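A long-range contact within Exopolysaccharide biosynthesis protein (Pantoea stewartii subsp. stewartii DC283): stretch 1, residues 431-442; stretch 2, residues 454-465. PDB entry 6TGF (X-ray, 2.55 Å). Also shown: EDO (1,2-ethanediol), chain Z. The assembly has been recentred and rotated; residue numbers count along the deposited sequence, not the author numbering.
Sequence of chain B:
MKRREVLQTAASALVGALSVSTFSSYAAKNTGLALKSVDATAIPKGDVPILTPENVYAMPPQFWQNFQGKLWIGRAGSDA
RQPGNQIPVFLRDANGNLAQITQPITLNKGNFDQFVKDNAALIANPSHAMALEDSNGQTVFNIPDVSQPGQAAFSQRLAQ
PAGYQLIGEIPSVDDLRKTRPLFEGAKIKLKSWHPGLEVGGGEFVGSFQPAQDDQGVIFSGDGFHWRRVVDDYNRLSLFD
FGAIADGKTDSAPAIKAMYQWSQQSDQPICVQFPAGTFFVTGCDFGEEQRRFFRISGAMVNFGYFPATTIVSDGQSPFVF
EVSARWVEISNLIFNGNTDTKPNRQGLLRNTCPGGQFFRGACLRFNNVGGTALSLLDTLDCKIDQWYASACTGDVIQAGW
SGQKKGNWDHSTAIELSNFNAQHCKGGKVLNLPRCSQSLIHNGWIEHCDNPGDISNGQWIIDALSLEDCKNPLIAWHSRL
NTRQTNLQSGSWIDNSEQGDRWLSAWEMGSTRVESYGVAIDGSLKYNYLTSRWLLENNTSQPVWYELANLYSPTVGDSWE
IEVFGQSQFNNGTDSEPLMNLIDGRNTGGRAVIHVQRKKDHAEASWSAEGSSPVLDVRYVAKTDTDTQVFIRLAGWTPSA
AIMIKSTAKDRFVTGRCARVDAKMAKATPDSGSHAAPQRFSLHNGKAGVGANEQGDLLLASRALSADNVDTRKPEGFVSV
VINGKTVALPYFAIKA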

# COMPACT_ATOMS: atom_id res chain seq x y z
N ASN B 431 -1.57 -19.00 -11.41
CA ASN B 431 -2.20 -20.33 -11.20
C ASN B 431 -2.68 -20.39 -9.75
O ASN B 431 -2.03 -21.07 -8.93
CB ASN B 431 -1.23 -21.47 -11.57
CG ASN B 431 -1.87 -22.84 -11.53
OD1 ASN B 431 -3.05 -22.98 -11.19
ND2 ASN B 431 -1.10 -23.86 -11.87
N LEU B 432 -3.79 -19.70 -9.45
CA LEU B 432 -4.26 -19.43 -8.07
C LEU B 432 -5.75 -19.73 -7.94
O LEU B 432 -6.54 -18.84 -7.61
CB LEU B 432 -3.95 -17.96 -7.74
CG LEU B 432 -2.47 -17.58 -7.74
CD1 LEU B 432 -2.31 -16.08 -7.61
CD2 LEU B 432 -1.72 -18.29 -6.64
N PRO B 433 -6.19 -20.99 -8.17
CA PRO B 433 -7.57 -21.39 -7.89
C PRO B 433 -7.88 -21.40 -6.38
O PRO B 433 -6.97 -21.61 -5.60
CB PRO B 433 -7.67 -22.81 -8.47
CG PRO B 433 -6.24 -23.32 -8.46
CD PRO B 433 -5.39 -22.10 -8.71
N ARG B 434 -9.14 -21.15 -6.02
CA ARG B 434 -9.67 -21.22 -4.63
C ARG B 434 -8.82 -20.33 -3.71
O ARG B 434 -8.40 -20.82 -2.64
CB ARG B 434 -9.66 -22.66 -4.13
CG ARG B 434 -10.52 -23.62 -4.93
CD ARG B 434 -10.62 -24.95 -4.21
NE ARG B 434 -11.38 -25.95 -4.95
CZ ARG B 434 -11.59 -27.20 -4.54
NH1 ARG B 434 -11.09 -27.62 -3.39
NH2 ARG B 434 -12.30 -28.02 -5.29
N CYS B 435 -8.60 -19.07 -4.10
CA CYS B 435 -7.93 -18.04 -3.26
C CYS B 435 -9.00 -17.17 -2.60
O CYS B 435 -9.70 -16.43 -3.33
CB CYS B 435 -6.98 -17.18 -4.09
SG CYS B 435 -5.44 -18.03 -4.52
N SER B 436 -9.14 -17.27 -1.28
CA SER B 436 -10.15 -16.55 -0.46
C SER B 436 -9.50 -15.34 0.23
O SER B 436 -8.28 -15.40 0.49
CB SER B 436 -10.79 -17.48 0.54
OG SER B 436 -11.17 -18.70 -0.07
N GLN B 437 -10.28 -14.29 0.50
CA GLN B 437 -9.85 -13.04 1.18
C GLN B 437 -8.59 -12.47 0.50
O GLN B 437 -7.68 -12.03 1.23
CB GLN B 437 -9.60 -13.30 2.67
CG GLN B 437 -10.84 -13.73 3.44
CD GLN B 437 -11.16 -15.20 3.31
OE1 GLN B 437 -12.26 -15.59 2.95
NE2 GLN B 437 -10.18 -16.04 3.62
N SER B 438 -8.55 -12.47 -0.84
CA SER B 438 -7.35 -12.15 -1.65
C SER B 438 -7.52 -10.81 -2.38
O SER B 438 -8.68 -10.38 -2.55
CB SER B 438 -7.05 -13.27 -2.60
OG SER B 438 -6.67 -14.44 -1.88
N LEU B 439 -6.41 -10.18 -2.79
CA LEU B 439 -6.37 -8.83 -3.40
C LEU B 439 -5.37 -8.77 -4.56
O LEU B 439 -4.29 -9.38 -4.45
CB LEU B 439 -5.99 -7.79 -2.34
CG LEU B 439 -6.98 -7.64 -1.17
CD1 LEU B 439 -6.57 -8.51 0.00
CD2 LEU B 439 -7.07 -6.18 -0.74
N ILE B 440 -5.73 -8.04 -5.62
CA ILE B 440 -4.82 -7.59 -6.72
C ILE B 440 -4.85 -6.06 -6.76
O ILE B 440 -5.96 -5.50 -6.85
CB ILE B 440 -5.23 -8.22 -8.07
CG1 ILE B 440 -4.91 -9.71 -8.12
CG2 ILE B 440 -4.59 -7.47 -9.23
CD1 ILE B 440 -5.54 -10.45 -9.28
N HIS B 441 -3.68 -5.41 -6.70
CA HIS B 441 -3.54 -3.93 -6.72
C HIS B 441 -2.50 -3.52 -7.77
O HIS B 441 -1.30 -3.80 -7.57
CB HIS B 441 -3.16 -3.40 -5.33
CG HIS B 441 -2.96 -1.93 -5.29
ND1 HIS B 441 -4.02 -1.04 -5.12
CD2 HIS B 441 -1.85 -1.17 -5.42
CE1 HIS B 441 -3.56 0.19 -5.13
NE2 HIS B 441 -2.23 0.14 -5.31
N ASN B 442 -2.95 -2.87 -8.85
CA ASN B 442 -2.10 -2.15 -9.83
C ASN B 442 -1.15 -3.16 -10.50
O ASN B 442 0.06 -3.12 -10.20
CB ASN B 442 -1.34 -1.00 -9.16
CG ASN B 442 -0.69 -0.05 -10.14
OD1 ASN B 442 -0.83 -0.21 -11.35
ND2 ASN B 442 0.01 0.95 -9.63
C1 EDO Z . -14.11 -18.54 3.04
O1 EDO Z . -13.55 -19.41 2.07
C2 EDO Z . -15.33 -17.84 2.56
O2 EDO Z . -16.40 -17.80 3.49
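Stretch 2 (454-465) ISNGQWIIDALS

What holds stretch 2 to stretch 1 most firmly? A ladder of backbone hydrogen bonds does, running between two parallel strands, one through Ser438 to His441 and the other through Gln458 to Asp462, whose axes come within 4.5 Å and cross at -15°. Residues 458 to 462 are extended, with phi between -143° and -85° and psi between 99° and 131°. Ser438 N donates to Gln458 O (3.0 Å), and Ile460 N returns a bond to Ser438 O (3.0 Å). Ile440 repeats the pattern: its N reaches Ile460 O at 2.7 Å, while its O accepts from Asp462 N at 2.9 Å. Asn442 N to Asp462 O (2.8 Å) closes the series. This alternation, in which one residue bonds through both N and O to the neighbours of the residue facing it, is the signature of parallel pairing. It sets Ser438 beside Trp459, Leu439 beside Ile460, Ile440 beside Ile461 and His441 beside Asp462, with CA-CA distances of 4.6 to 5.0 Å.

How does the contact continue before the regular ladder? Arg434 N bonds Ser455 O at 3.0 Å, and Gln458 N bonds Cys435 O at 2.7 Å. Both chains leave the extended conformation here: Arg434 and Asn456 have positive phi (54° and 57°), as does Gln437 (51°). Gln458 adds a side-chain link, its OE1 accepting from Gln437 N at 3.0 Å. Gly457 CA lies 3.2 Å from Cys435 O; a CB at this position would come within 2.6 Å of Trp459 NE1, so the absence of a side chain matters to the fit.

Where does water join the two stretches? Water 1 donates to Leu432 O (2.7 Å) and Ser455 O (2.9 Å) and accepts from Cys435 N (2.9 Å), with a weak bond from Trp459 NE1 at 3.4 Å. It thus ties the two loops together close to the indole. Water 2 joins Ser436 OG to Asn456 O, 3.1 Å from each. At the other end, water 3 bridges His441 ND1 (2.9 Å) and Asp462 OD2 (2.7 Å), two side chains on the same face of the sheet.

Which side chains pack against each other? Trp459 is central on the face it shares with Ser438, Ile440 and Ile461. Ser438 CB lies over its six-membered ring, 3.6 Å from the centroid and 11° off the normal, a CH-pi contact. Cys435 CB approaches Trp459 CZ2 at 3.3 Å, Leu432 CD1 meets CH2 of the same indole at 4.0 Å, and Ile440 CG1 lies 3.7 Å from Trp459 CZ3. Ile440 has the most area covered by the other stretch, 132 Å²; its CG2 also lies 4.0 Å from both Ile461 CG2 and Leu464 CD1. On the other face, Leu439 CD2 touches Ile460 CD1 at 4.0 Å. The chain turns corners at Asn442 and Ala463, which still lie side by side, CA to CA 4.5 Å. In all, the contact buries 998 Å².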

# COMPACT_ATOMS: atom_id res chain seq x y z
N ILE B 454 -7.92 -17.78 -11.60
CA ILE B 454 -8.33 -17.30 -10.25
C ILE B 454 -9.79 -17.73 -10.00
O ILE B 454 -10.51 -17.01 -9.29
CB ILE B 454 -8.14 -15.77 -10.12
CG1 ILE B 454 -8.99 -14.98 -11.11
CG2 ILE B 454 -6.66 -15.42 -10.24
CD1 ILE B 454 -9.21 -13.54 -10.72
N SER B 455 -10.18 -18.89 -10.54
CA SER B 455 -11.54 -19.47 -10.44
C SER B 455 -11.84 -19.86 -8.99
O SER B 455 -10.88 -20.12 -8.24
CB SER B 455 -11.70 -20.65 -11.37
OG SER B 455 -10.74 -21.65 -11.08
N ASN B 456 -13.12 -19.88 -8.62
CA ASN B 456 -13.62 -20.32 -7.28
C ASN B 456 -12.96 -19.48 -6.18
O ASN B 456 -12.84 -19.99 -5.04
CB ASN B 456 -13.40 -21.82 -7.07
CG ASN B 456 -14.35 -22.68 -7.87
OD1 ASN B 456 -15.56 -22.52 -7.75
ND2 ASN B 456 -13.82 -23.59 -8.66
N GLY B 457 -12.58 -18.24 -6.49
CA GLY B 457 -11.82 -17.35 -5.59
C GLY B 457 -12.69 -16.28 -4.96
O GLY B 457 -13.92 -16.31 -5.16
N GLN B 458 -12.06 -15.38 -4.20
CA GLN B 458 -12.66 -14.15 -3.62
C GLN B 458 -11.60 -13.05 -3.67
O GLN B 458 -10.68 -13.07 -2.83
CB GLN B 458 -13.13 -14.41 -2.19
CG GLN B 458 -13.84 -13.22 -1.54
CD GLN B 458 -14.12 -13.45 -0.08
OE1 GLN B 458 -13.25 -13.86 0.69
NE2 GLN B 458 -15.34 -13.17 0.33
N TRP B 459 -11.73 -12.13 -4.64
CA TRP B 459 -10.68 -11.15 -5.01
C TRP B 459 -11.24 -9.72 -4.99
O TRP B 459 -12.31 -9.50 -5.58
CB TRP B 459 -10.10 -11.48 -6.39
CG TRP B 459 -9.33 -12.76 -6.45
CD1 TRP B 459 -9.82 -14.01 -6.73
CD2 TRP B 459 -7.91 -12.92 -6.26
NE1 TRP B 459 -8.81 -14.93 -6.71
CE2 TRP B 459 -7.62 -14.29 -6.43
CE3 TRP B 459 -6.86 -12.04 -5.96
CZ2 TRP B 459 -6.33 -14.80 -6.31
CZ3 TRP B 459 -5.58 -12.55 -5.84
CH2 TRP B 459 -5.33 -13.91 -6.02
N ILE B 460 -10.52 -8.80 -4.33
CA ILE B 460 -10.54 -7.35 -4.65
C ILE B 460 -9.50 -7.14 -5.76
O ILE B 460 -8.35 -7.57 -5.57
CB ILE B 460 -10.24 -6.47 -3.42
CG1 ILE B 460 -11.36 -6.56 -2.38
CG2 ILE B 460 -9.97 -5.03 -3.83
CD1 ILE B 460 -11.04 -5.88 -1.06
N ILE B 461 -9.90 -6.54 -6.88
CA ILE B 461 -9.02 -6.28 -8.06
C ILE B 461 -9.12 -4.80 -8.44
O ILE B 461 -10.10 -4.43 -9.11
CB ILE B 461 -9.37 -7.22 -9.23
CG1 ILE B 461 -9.41 -8.68 -8.78
CG2 ILE B 461 -8.40 -7.00 -10.39
CD1 ILE B 461 -9.71 -9.68 -9.88
N ASP B 462 -8.15 -3.99 -8.00
CA ASP B 462 -8.00 -2.56 -8.38
C ASP B 462 -6.88 -2.43 -9.41
O ASP B 462 -5.77 -2.96 -9.15
CB ASP B 462 -7.68 -1.68 -7.17
CG ASP B 462 -8.82 -1.53 -6.18
OD1 ASP B 462 -9.99 -1.63 -6.61
OD2 ASP B 462 -8.52 -1.32 -4.99
N ALA B 463 -7.15 -1.75 -10.53
CA ALA B 463 -6.17 -1.34 -11.56
C ALA B 463 -5.43 -2.56 -12.12
O ALA B 463 -4.19 -2.51 -12.21
CB ALA B 463 -5.22 -0.33 -10.96
N LEU B 464 -6.17 -3.61 -12.47
CA LEU B 464 -5.63 -4.74 -13.28
C LEU B 464 -5.76 -4.36 -14.76
O LEU B 464 -6.84 -3.90 -15.16
CB LEU B 464 -6.39 -6.04 -12.97
CG LEU B 464 -5.88 -7.29 -13.68
CD1 LEU B 464 -4.46 -7.63 -13.26
CD2 LEU B 464 -6.80 -8.48 -13.42
N SER B 465 -4.67 -4.52 -15.52
CA SER B 465 -4.62 -4.28 -16.99
C SER B 465 -4.23 -5.58 -17.70
O SER B 465 -3.14 -6.10 -17.42
CB SER B 465 -3.66 -3.17 -17.32
OG SER B 465 -4.10 -1.94 -16.76
O HOH W 1 -9.05 -18.31 -6.91
O HOH W 2 -12.95 -18.22 -2.51
O HOH W 3 -6.35 -1.81 -3.53